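Local coordinates for protein amorpha-4,11-diene synthase (PDB 4GAX) that converts farnesyl diphosphate into a sesquiterpene, probably by ionising the diphosphate in a helical active site and steering the resulting carbocation through ring closure, at residues Pro34-Asp39 and Glu548-Val553; Lys267-Lys272 and Val312-Asp317; Met169-Glu174 and Glu510-Lys515. All coordinates share one frame; numbering follows the deposited sequence.

Interaction 1: residues Pro34-Asp39 and Glu548-Val553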
loop_
_atom_site.group_PDB
_atom_site.type_symbol
_atom_site.label_atom_id
_atom_site.label_comp_id
_atom_site.label_asym_id
_atom_site.label_seq_id
_atom_site.Cartn_x
_atom_site.Cartn_y
_atom_site.Cartn_z
ATOM N N PRO A 34 -9.331 13.380 20.684
ATOM C CA PRO A 34 -10.228 13.734 19.569
ATOM C C PRO A 34 -9.501 13.700 18.211
ATOM O O PRO A 34 -8.262 13.678 18.191
ATOM C CB PRO A 34 -10.684 15.162 19.913
ATOM C CG PRO A 34 -9.673 15.675 20.905
ATOM C CD PRO A 34 -9.176 14.476 21.658
ATOM N N SER A 35 -10.239 13.650 17.100
ATOM C CA SER A 35 -9.598 13.720 15.782
ATOM C C SER A 35 -8.857 15.053 15.704
ATOM O O SER A 35 -9.358 16.080 16.196
ATOM C CB SER A 35 -10.626 13.640 14.657
ATOM O OG SER A 35 -10.021 13.865 13.390
ATOM N N ILE A 36 -7.662 15.047 15.120
ATOM C CA ILE A 36 -6.874 16.277 15.063
ATOM C C ILE A 36 -7.329 17.148 13.894
ATOM O O ILE A 36 -6.931 18.309 13.772
ATOM C CB ILE A 36 -5.366 15.986 14.972
ATOM C CG1 ILE A 36 -5.007 15.364 13.621
ATOM C CG2 ILE A 36 -4.930 15.081 16.118
ATOM C CD1 ILE A 36 -4.050 16.223 12.796
ATOM N N TRP A 37 -8.191 16.586 13.052
ATOM C CA TRP A 37 -8.566 17.223 11.798
ATOM C C TRP A 37 -9.787 18.138 11.902
ATOM O O TRP A 37 -10.012 18.981 11.031
ATOM C CB TRP A 37 -8.791 16.146 10.743
ATOM C CG TRP A 37 -7.600 15.256 10.619
ATOM C CD1 TRP A 37 -7.440 14.005 11.155
ATOM C CD2 TRP A 37 -6.374 15.561 9.939
ATOM N NE1 TRP A 37 -6.194 13.513 10.839
ATOM C CE2 TRP A 37 -5.523 14.446 10.090
ATOM C CE3 TRP A 37 -5.919 16.664 9.211
ATOM C CZ2 TRP A 37 -4.239 14.409 9.543
ATOM C CZ3 TRP A 37 -4.646 16.624 8.669
ATOM C CH2 TRP A 37 -3.822 15.505 8.837
ATOM N N GLY A 38 -10.575 17.983 12.961
ATOM C CA GLY A 38 -11.764 18.807 13.123
ATOM C C GLY A 38 -12.779 18.600 12.009
ATOM O O GLY A 38 -13.023 17.467 11.593
ATOM N N ASP A 39 -13.358 19.692 11.513
ATOM C CA ASP A 39 -14.410 19.617 10.496
ATOM C C ASP A 39 -13.951 20.032 9.087
ATOM O O ASP A 39 -14.787 20.258 8.197
ATOM C CB ASP A 39 -15.617 20.467 10.918
ATOM C CG ASP A 39 -16.325 19.916 12.150
ATOM O OD1 ASP A 39 -16.795 20.728 12.979
ATOM O OD2 ASP A 39 -16.418 18.673 12.284
ATOM N N GLU A 548 5.391 12.336 10.899
ATOM C CA GLU A 548 5.660 11.728 9.608
ATOM C C GLU A 548 4.330 11.358 8.949
ATOM O O GLU A 548 4.045 11.777 7.826
ATOM C CB GLU A 548 6.559 10.499 9.782
ATOM C CG GLU A 548 7.482 10.209 8.610
ATOM C CD GLU A 548 8.629 9.264 8.974
ATOM O OE1 GLU A 548 8.361 8.096 9.334
ATOM O OE2 GLU A 548 9.804 9.693 8.899
ATOM N N TYR A 549 3.507 10.604 9.670
ATOM C CA TYR A 549 2.201 10.187 9.170
ATOM C C TYR A 549 1.294 11.394 8.919
ATOM O O TYR A 549 0.561 11.432 7.926
ATOM C CB TYR A 549 1.547 9.222 10.168
ATOM C CG TYR A 549 0.236 8.614 9.713
ATOM C CD1 TYR A 549 0.188 7.319 9.201
ATOM C CD2 TYR A 549 -0.957 9.326 9.812
ATOM C CE1 TYR A 549 -1.016 6.755 8.783
ATOM C CE2 TYR A 549 -2.158 8.776 9.402
ATOM C CZ TYR A 549 -2.186 7.494 8.894
ATOM O OH TYR A 549 -3.391 6.960 8.494
ATOM N N LYS A 550 1.339 12.374 9.819
ATOM C CA LYS A 550 0.460 13.535 9.696
ATOM C C LYS A 550 0.737 14.307 8.409
ATOM O O LYS A 550 -0.189 14.729 7.713
ATOM C CB LYS A 550 0.597 14.476 10.889
ATOM C CG LYS A 550 -0.543 15.491 10.978
ATOM C CD LYS A 550 -0.073 16.841 11.488
ATOM C CE LYS A 550 0.498 16.750 12.892
ATOM N NZ LYS A 550 0.945 18.090 13.384
ATOM N N ASN A 551 2.010 14.499 8.088
ATOM C CA ASN A 551 2.332 15.286 6.908
ATOM C C ASN A 551 2.101 14.561 5.594
ATOM O O ASN A 551 1.868 15.204 4.571
ATOM C CB ASN A 551 3.733 15.887 6.993
ATOM C CG ASN A 551 3.765 17.134 7.856
ATOM O OD1 ASN A 551 3.606 18.257 7.362
ATOM N ND2 ASN A 551 3.949 16.941 9.157
ATOM N N LEU A 552 2.164 13.231 5.623
ATOM C CA LEU A 552 1.801 12.439 4.459
ATOM C C LEU A 552 0.337 12.697 4.126
ATOM O O LEU A 552 -0.013 12.894 2.956
ATOM C CB LEU A 552 2.017 10.936 4.708
ATOM C CG LEU A 552 3.461 10.445 4.867
ATOM C CD1 LEU A 552 3.475 8.953 5.139
ATOM C CD2 LEU A 552 4.316 10.765 3.642
ATOM N N VAL A 553 -0.512 12.700 5.155
ATOM C CA VAL A 553 -1.939 12.958 4.970
ATOM C C VAL A 553 -2.149 14.346 4.365
ATOM O O VAL A 553 -2.900 14.508 3.404
ATOM C CB VAL A 553 -2.709 12.835 6.303
ATOM C CG1 VAL A 553 -4.184 13.173 6.104
ATOM C CG2 VAL A 553 -2.547 11.435 6.872
#
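The indole of Trp37 reaches toward helix 547-557 with its six-membered ring leading, and its far edge comes up, close to the ring plane, to the carbonyl oxygen of Lys550. One face of the indole carries the methyl of its own neighbour, Ile36 CD1, which lies 3.5 Å above the ring plane and over its centre. Val553 approaches that ring obliquely, CG1 standing 3.6 Å from Trp37 CH2 and 3.7 Å from Trp37 CZ2. A beta-branched valine suits this place, because Val553 CB is itself 3.8 Å from Trp37 CH2 and a short, stiff side chain can fill the angle between the helix and the ring.

Of the Lys550 side chain it is the part near the backbone that touches: CG is 3.9 Å from Trp37 CH2 and 4.0 Å from Ile36 CD1, while the bends further along carry the ammonium group off to a weak, long ion pair with Glu547. Ile36 CG1 sits between the backbone N and the carbonyl carbon (chi1 69°), and together with the second torsion this lays CD1 over the indole. The loop itself is tightened by an ST turn, in which Ser35 OG accepts the backbone N-H of Trp37 at 3.3 Å. The indole N-H is used as well, donated to Glu284 OE2. An alanine in place of Trp37 would remove the indole, and is likely to open a gap beside Val553 and deprive the Glu284 carboxylate of its indole donor.

Around the contact, helix 282-292 supplies Val283 against Trp37 and Phe287 against Val553 and, edge-to-face, Tyr549; helix 519-535 adds Val534 next to Tyr549 and Leu552. The N-terminal loop before helix 52-71 is thereby held against helices of the C-terminal, catalytic half.

Interaction 2: residues Lys267-Lys272 and Val312-Asp317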
loop_
_atom_site.group_PDB
_atom_site.type_symbol
_atom_site.label_atom_id
_atom_site.label_comp_id
_atom_site.label_asym_id
_atom_site.label_seq_id
_atom_site.Cartn_x
_atom_site.Cartn_y
_atom_site.Cartn_z
ATOM N N LYS A 267 -19.869 10.958 10.822
ATOM C CA LYS A 267 -20.468 11.907 11.745
ATOM C C LYS A 267 -21.896 11.500 12.106
ATOM O O LYS A 267 -22.359 11.754 13.218
ATOM C CB LYS A 267 -20.466 13.317 11.152
ATOM C CG LYS A 267 -21.208 14.342 12.022
ATOM C CD LYS A 267 -21.279 15.703 11.341
ATOM C CE LYS A 267 -22.149 16.677 12.136
ATOM N NZ LYS A 267 -21.652 16.831 13.527
ATOM N N ALA A 268 -22.596 10.861 11.172
ATOM C CA ALA A 268 -23.964 10.426 11.448
ATOM C C ALA A 268 -23.964 9.365 12.531
ATOM O O ALA A 268 -24.866 9.313 13.371
ATOM C CB ALA A 268 -24.602 9.877 10.186
ATOM N N PHE A 269 -22.941 8.514 12.501
ATOM C CA PHE A 269 -22.825 7.430 13.462
ATOM C C PHE A 269 -22.667 7.945 14.898
ATOM O O PHE A 269 -23.056 7.262 15.866
ATOM C CB PHE A 269 -21.682 6.482 13.073
ATOM C CG PHE A 269 -21.463 5.377 14.062
ATOM C CD1 PHE A 269 -22.486 4.480 14.351
ATOM C CD2 PHE A 269 -20.244 5.230 14.711
ATOM C CE1 PHE A 269 -22.300 3.457 15.285
ATOM C CE2 PHE A 269 -20.049 4.204 15.643
ATOM C CZ PHE A 269 -21.083 3.321 15.928
ATOM N N ASP A 270 -22.114 9.151 15.026
ATOM C CA ASP A 270 -22.018 9.829 16.319
ATOM C C ASP A 270 -21.251 8.952 17.303
ATOM O O ASP A 270 -21.794 8.503 18.312
ATOM C CB ASP A 270 -23.415 10.147 16.853
ATOM C CG ASP A 270 -23.390 11.153 17.992
ATOM O OD1 ASP A 270 -22.417 11.938 18.076
ATOM O OD2 ASP A 270 -24.343 11.157 18.800
ATOM N N VAL A 271 -19.980 8.718 16.990
ATOM C CA VAL A 271 -19.157 7.741 17.693
ATOM C C VAL A 271 -18.946 8.043 19.176
ATOM O O VAL A 271 -18.918 7.128 20.005
ATOM C CB VAL A 271 -17.788 7.539 16.975
ATOM C CG1 VAL A 271 -16.883 8.754 17.163
ATOM C CG2 VAL A 271 -17.100 6.266 17.457
ATOM N N LYS A 272 -18.830 9.319 19.526
ATOM C CA LYS A 272 -18.551 9.668 20.914
ATOM C C LYS A 272 -19.717 9.277 21.811
ATOM O O LYS A 272 -19.530 9.006 22.988
ATOM C CB LYS A 272 -18.199 11.148 21.063
ATOM C CG LYS A 272 -19.331 12.120 20.762
ATOM C CD LYS A 272 -18.885 13.183 19.760
ATOM C CE LYS A 272 -17.516 13.770 20.111
ATOM N NZ LYS A 272 -17.538 14.552 21.381
ATOM N N VAL A 312 -13.862 -2.420 11.458
ATOM C CA VAL A 312 -12.827 -3.260 12.047
ATOM C C VAL A 312 -12.244 -2.590 13.285
ATOM O O VAL A 312 -12.039 -3.222 14.321
ATOM C CB VAL A 312 -11.686 -3.495 11.024
ATOM C CG1 VAL A 312 -10.449 -4.044 11.714
ATOM C CG2 VAL A 312 -12.157 -4.419 9.928
ATOM N N THR A 313 -11.968 -1.301 13.158
ATOM C CA THR A 313 -11.447 -0.513 14.260
ATOM C C THR A 313 -12.403 -0.568 15.453
ATOM O O THR A 313 -11.969 -0.789 16.589
ATOM C CB THR A 313 -11.209 0.946 13.814
ATOM O OG1 THR A 313 -10.292 0.963 12.707
ATOM C CG2 THR A 313 -10.643 1.771 14.948
ATOM N N LEU A 314 -13.700 -0.392 15.197
ATOM C CA LEU A 314 -14.701 -0.462 16.262
ATOM C C LEU A 314 -14.707 -1.831 16.894
ATOM O O LEU A 314 -14.616 -1.956 18.125
ATOM C CB LEU A 314 -16.103 -0.176 15.717
ATOM C CG LEU A 314 -16.416 1.285 15.411
ATOM C CD1 LEU A 314 -17.524 1.396 14.372
ATOM C CD2 LEU A 314 -16.830 1.970 16.682
ATOM N N ILE A 315 -14.821 -2.860 16.050
ATOM C CA ILE A 315 -14.949 -4.237 16.532
ATOM C C ILE A 315 -13.707 -4.668 17.321
ATOM O O ILE A 315 -13.829 -5.308 18.370
ATOM C CB ILE A 315 -15.248 -5.227 15.382
ATOM C CG1 ILE A 315 -16.635 -4.954 14.797
ATOM C CG2 ILE A 315 -15.224 -6.656 15.882
ATOM C CD1 ILE A 315 -16.935 -5.781 13.557
ATOM N N ASP A 316 -12.522 -4.300 16.831
ATOM C CA ASP A 316 -11.284 -4.582 17.562
ATOM C C ASP A 316 -11.287 -3.931 18.940
ATOM O O ASP A 316 -10.827 -4.518 19.917
ATOM C CB ASP A 316 -10.062 -4.105 16.779
ATOM C CG ASP A 316 -9.384 -5.225 16.023
ATOM O OD1 ASP A 316 -9.457 -6.386 16.481
ATOM O OD2 ASP A 316 -8.778 -4.946 14.967
ATOM N N ASP A 317 -11.816 -2.715 19.010
ATOM C CA ASP A 317 -11.857 -1.974 20.262
ATOM C C ASP A 317 -12.867 -2.549 21.256
ATOM O O ASP A 317 -12.835 -2.207 22.438
ATOM C CB ASP A 317 -12.118 -0.488 20.007
ATOM C CG ASP A 317 -10.919 0.220 19.386
ATOM O OD1 ASP A 317 -9.832 -0.400 19.309
ATOM O OD2 ASP A 317 -11.062 1.401 18.990
#
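Leu314 pushes both of its methyl groups against the CE2 corner of Phe269: CD1 is 4.0 Å and CD2 4.1 Å from Phe269 CE2. The two side chains come from opposite directions, and the leucine meets the ring at a slant. Leu314 CD2 is shared with a second neighbour, Val271 CG2, at a looser 4.4 Å. No hydrogen bond joins the two segments; the contact is wholly apolar and buried, which suits a branched leucine able to serve two partners at once.

Phe269 and Val271 sit on either side of a kink. Asp270, with positive phi (58°), turns the chain sharply between helix 238-269 and helix 271-274. Both flanking side chains nevertheless set out toward Leu314. In Phe269, CG lies trans to the backbone nitrogen (chi1 177°), which brings CE2 to the leucine methyls. Trp266 also lies against Phe269, Val271 and Leu314, and Leu356 of helix 351-370 touches both Phe269 and Leu314.

Leu314 lies just ahead of Asp316 and Asp317, the first two acidic residues of the DDxxD sequence on helix 299-322. In class I terpene synthases this aspartate-rich motif typically holds the magnesium ions that bind the substrate diphosphate. The contact thus packs the helix that carries this motif against the chain at the turn between helices 238-269 and 271-274, within the class I alpha-helical fold.

Interaction 3: residues Met169-Glu174 and Glu510-Lys515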
loop_
_atom_site.group_PDB
_atom_site.type_symbol
_atom_site.label_atom_id
_atom_site.label_comp_id
_atom_site.label_asym_id
_atom_site.label_seq_id
_atom_site.Cartn_x
_atom_site.Cartn_y
_atom_site.Cartn_z
ATOM N N MET A 169 13.552 -4.755 -5.711
ATOM C CA MET A 169 12.687 -5.776 -6.301
ATOM C C MET A 169 13.267 -7.161 -6.143
ATOM O O MET A 169 12.754 -8.111 -6.737
ATOM C CB MET A 169 12.489 -5.545 -7.812
ATOM C CG MET A 169 12.240 -4.107 -8.204
ATOM S SD MET A 169 10.670 -3.488 -7.592
ATOM C CE MET A 169 9.505 -4.470 -8.519
ATOM N N ARG A 170 14.340 -7.295 -5.378
ATOM C CA ARG A 170 15.026 -8.580 -5.314
ATOM C C ARG A 170 14.244 -9.592 -4.496
ATOM O O ARG A 170 13.473 -9.222 -3.592
ATOM C CB ARG A 170 16.431 -8.422 -4.731
ATOM C CG ARG A 170 16.473 -8.182 -3.241
ATOM C CD ARG A 170 17.872 -7.655 -2.841
ATOM N NE ARG A 170 17.986 -7.373 -1.412
ATOM C CZ ARG A 170 17.488 -6.293 -0.808
ATOM N NH1 ARG A 170 16.810 -5.391 -1.500
ATOM N NH2 ARG A 170 17.651 -6.129 0.502
ATOM N N VAL A 171 14.441 -10.869 -4.827
ATOM C CA VAL A 171 13.874 -11.976 -4.052
ATOM C C VAL A 171 15.016 -12.654 -3.268
ATOM O O VAL A 171 16.182 -12.246 -3.408
ATOM C CB VAL A 171 13.110 -12.950 -4.987
ATOM C CG1 VAL A 171 12.136 -12.153 -5.886
ATOM C CG2 VAL A 171 14.087 -13.764 -5.850
ATOM N N PRO A 172 14.699 -13.640 -2.406
ATOM C CA PRO A 172 15.806 -14.229 -1.637
ATOM C C PRO A 172 16.819 -14.948 -2.521
ATOM O O PRO A 172 16.439 -15.608 -3.488
ATOM C CB PRO A 172 15.105 -15.243 -0.730
ATOM C CG PRO A 172 13.729 -14.666 -0.546
ATOM C CD PRO A 172 13.387 -14.078 -1.896
ATOM N N GLY A 173 18.098 -14.798 -2.196
ATOM C CA GLY A 173 19.150 -15.538 -2.865
ATOM C C GLY A 173 19.771 -14.818 -4.048
ATOM O O GLY A 173 20.672 -15.361 -4.684
ATOM N N GLU A 174 19.317 -13.602 -4.351
ATOM C CA GLU A 174 19.894 -12.870 -5.481
ATOM C C GLU A 174 21.103 -12.046 -5.044
ATOM O O GLU A 174 20.991 -10.850 -4.758
ATOM C CB GLU A 174 18.819 -12.035 -6.195
ATOM C CG GLU A 174 17.778 -12.956 -6.848
ATOM C CD GLU A 174 16.655 -12.226 -7.547
ATOM O OE1 GLU A 174 16.241 -11.138 -7.076
ATOM O OE2 GLU A 174 16.168 -12.756 -8.573
ATOM N N GLU A 510 6.560 -13.754 -3.824
ATOM C CA GLU A 510 5.151 -14.140 -3.979
ATOM C C GLU A 510 4.457 -13.216 -4.986
ATOM O O GLU A 510 3.609 -13.651 -5.757
ATOM C CB GLU A 510 4.416 -14.115 -2.629
ATOM C CG GLU A 510 4.995 -15.073 -1.597
ATOM C CD GLU A 510 4.993 -16.519 -2.066
ATOM O OE1 GLU A 510 3.993 -16.961 -2.697
ATOM O OE2 GLU A 510 5.997 -17.219 -1.798
ATOM N N TYR A 511 4.814 -11.939 -4.985
ATOM C CA TYR A 511 4.225 -10.993 -5.935
ATOM C C TYR A 511 4.543 -11.360 -7.383
ATOM O O TYR A 511 3.688 -11.237 -8.266
ATOM C CB TYR A 511 4.737 -9.583 -5.631
ATOM C CG TYR A 511 4.326 -8.516 -6.615
ATOM C CD1 TYR A 511 3.079 -7.896 -6.535
ATOM C CD2 TYR A 511 5.203 -8.096 -7.609
ATOM C CE1 TYR A 511 2.710 -6.884 -7.447
ATOM C CE2 TYR A 511 4.843 -7.105 -8.525
ATOM C CZ TYR A 511 3.604 -6.496 -8.438
ATOM O OH TYR A 511 3.278 -5.488 -9.336
ATOM N N LEU A 512 5.773 -11.813 -7.619
ATOM C CA LEU A 512 6.229 -12.129 -8.972
ATOM C C LEU A 512 5.719 -13.474 -9.444
ATOM O O LEU A 512 5.685 -13.754 -10.645
ATOM C CB LEU A 512 7.763 -12.112 -9.022
ATOM C CG LEU A 512 8.367 -10.714 -8.770
ATOM C CD1 LEU A 512 9.856 -10.814 -8.439
ATOM C CD2 LEU A 512 8.171 -9.823 -9.989
ATOM N N ILE A 513 5.310 -14.302 -8.490
ATOM C CA ILE A 513 4.904 -15.680 -8.770
ATOM C C ILE A 513 3.379 -15.854 -8.783
ATOM O O ILE A 513 2.849 -16.862 -9.252
ATOM C CB ILE A 513 5.556 -16.606 -7.703
ATOM C CG1 ILE A 513 6.345 -17.711 -8.373
ATOM C CG2 ILE A 513 4.559 -17.095 -6.652
ATOM C CD1 ILE A 513 7.491 -17.168 -9.135
ATOM N N THR A 514 2.655 -14.864 -8.275
ATOM C CA THR A 514 1.203 -15.012 -8.181
ATOM C C THR A 514 0.462 -14.524 -9.435
ATOM O O THR A 514 0.467 -13.325 -9.745
ATOM C CB THR A 514 0.653 -14.323 -6.917
ATOM O OG1 THR A 514 1.378 -14.796 -5.773
ATOM C CG2 THR A 514 -0.824 -14.662 -6.742
ATOM N N LYS A 515 -0.176 -15.461 -10.143
ATOM C CA LYS A 515 -0.855 -15.157 -11.399
ATOM C C LYS A 515 -2.362 -15.435 -11.382
ATOM O O LYS A 515 -3.066 -15.069 -12.326
ATOM C CB LYS A 515 -0.241 -15.980 -12.553
ATOM C CG LYS A 515 1.261 -15.876 -12.693
ATOM C CD LYS A 515 1.698 -14.434 -12.938
ATOM C CE LYS A 515 3.225 -14.351 -12.874
ATOM N NZ LYS A 515 3.696 -12.947 -12.965
#
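Val171, which faces Leu512 of helix 489-513, opens a type II beta turn closing at Glu174, and its CA lies 9.0 Å from the CA of Glu510. Gly173 takes the turn position with positive phi (93°), where any CB would collide with the carbonyl oxygen of Pro172, so that glycine is the residue that fits comfortably. Across the contact the close meeting is of two methyls, Val171 CG1 and Leu512 CD1 at 3.7 Å, their side chains slanting across one another. Val171 CG1 lies beside the backbone N (chi1 -50°) and trans to the carbonyl carbon, a setting that presents this methyl to the leucine. The same Leu512 CD1 lies 4.3 Å from the backbone oxygen of Met169, so the leucine also rests against the main chain of the loop.

The loop links helices 157-167 and 175-194 of the N-terminal domain, whereas helix 489-513 belongs to the C-terminal, class I alpha domain; the contact therefore lies on the seam between the two domains of a plant-type terpene synthase. Val171 and Leu512 are both buried, so apolar branched side chains suit them.

Polar bonds fix the shape of the loop around them. Glu174 OE1 accepts the backbone N-H of Val171 at 2.9 Å, nearly straight (168°), although the donor approaches from above the carboxylate plane. Its other oxygen, OE2, is in a salt bridge with Arg128, which also bonds the Met169 oxygen and packs on Val171 and Leu512. Asn508 adds a further tie between the halves, donating to the backbone oxygen of Arg170. Beyond the end of helix 489-513, Lys515 folds back, and its NZ reaches the Leu512 oxygen at 3.2 Å from above the carbonyl plane.

Interaction 1 closes nearly the whole chain into a loop, with interaction 3 nested inside it and interaction 2 nested inside both. In space, interactions 1 and 2 lie on the same side of the chain's centre, their centres about 18 Å apart and their nearest atoms about 6 Å, without touching. Interaction 3 is on the opposite side, its centre about 35 Å from that of interaction 1 and about 38 Å from that of interaction 2. Interactions 1 and 3 both bring N-terminal chain against helices of the catalytic half. Interaction 2 stays within that half and is the one whose segments include part of the DDxxD motif, the probable metal-binding edge of the active site.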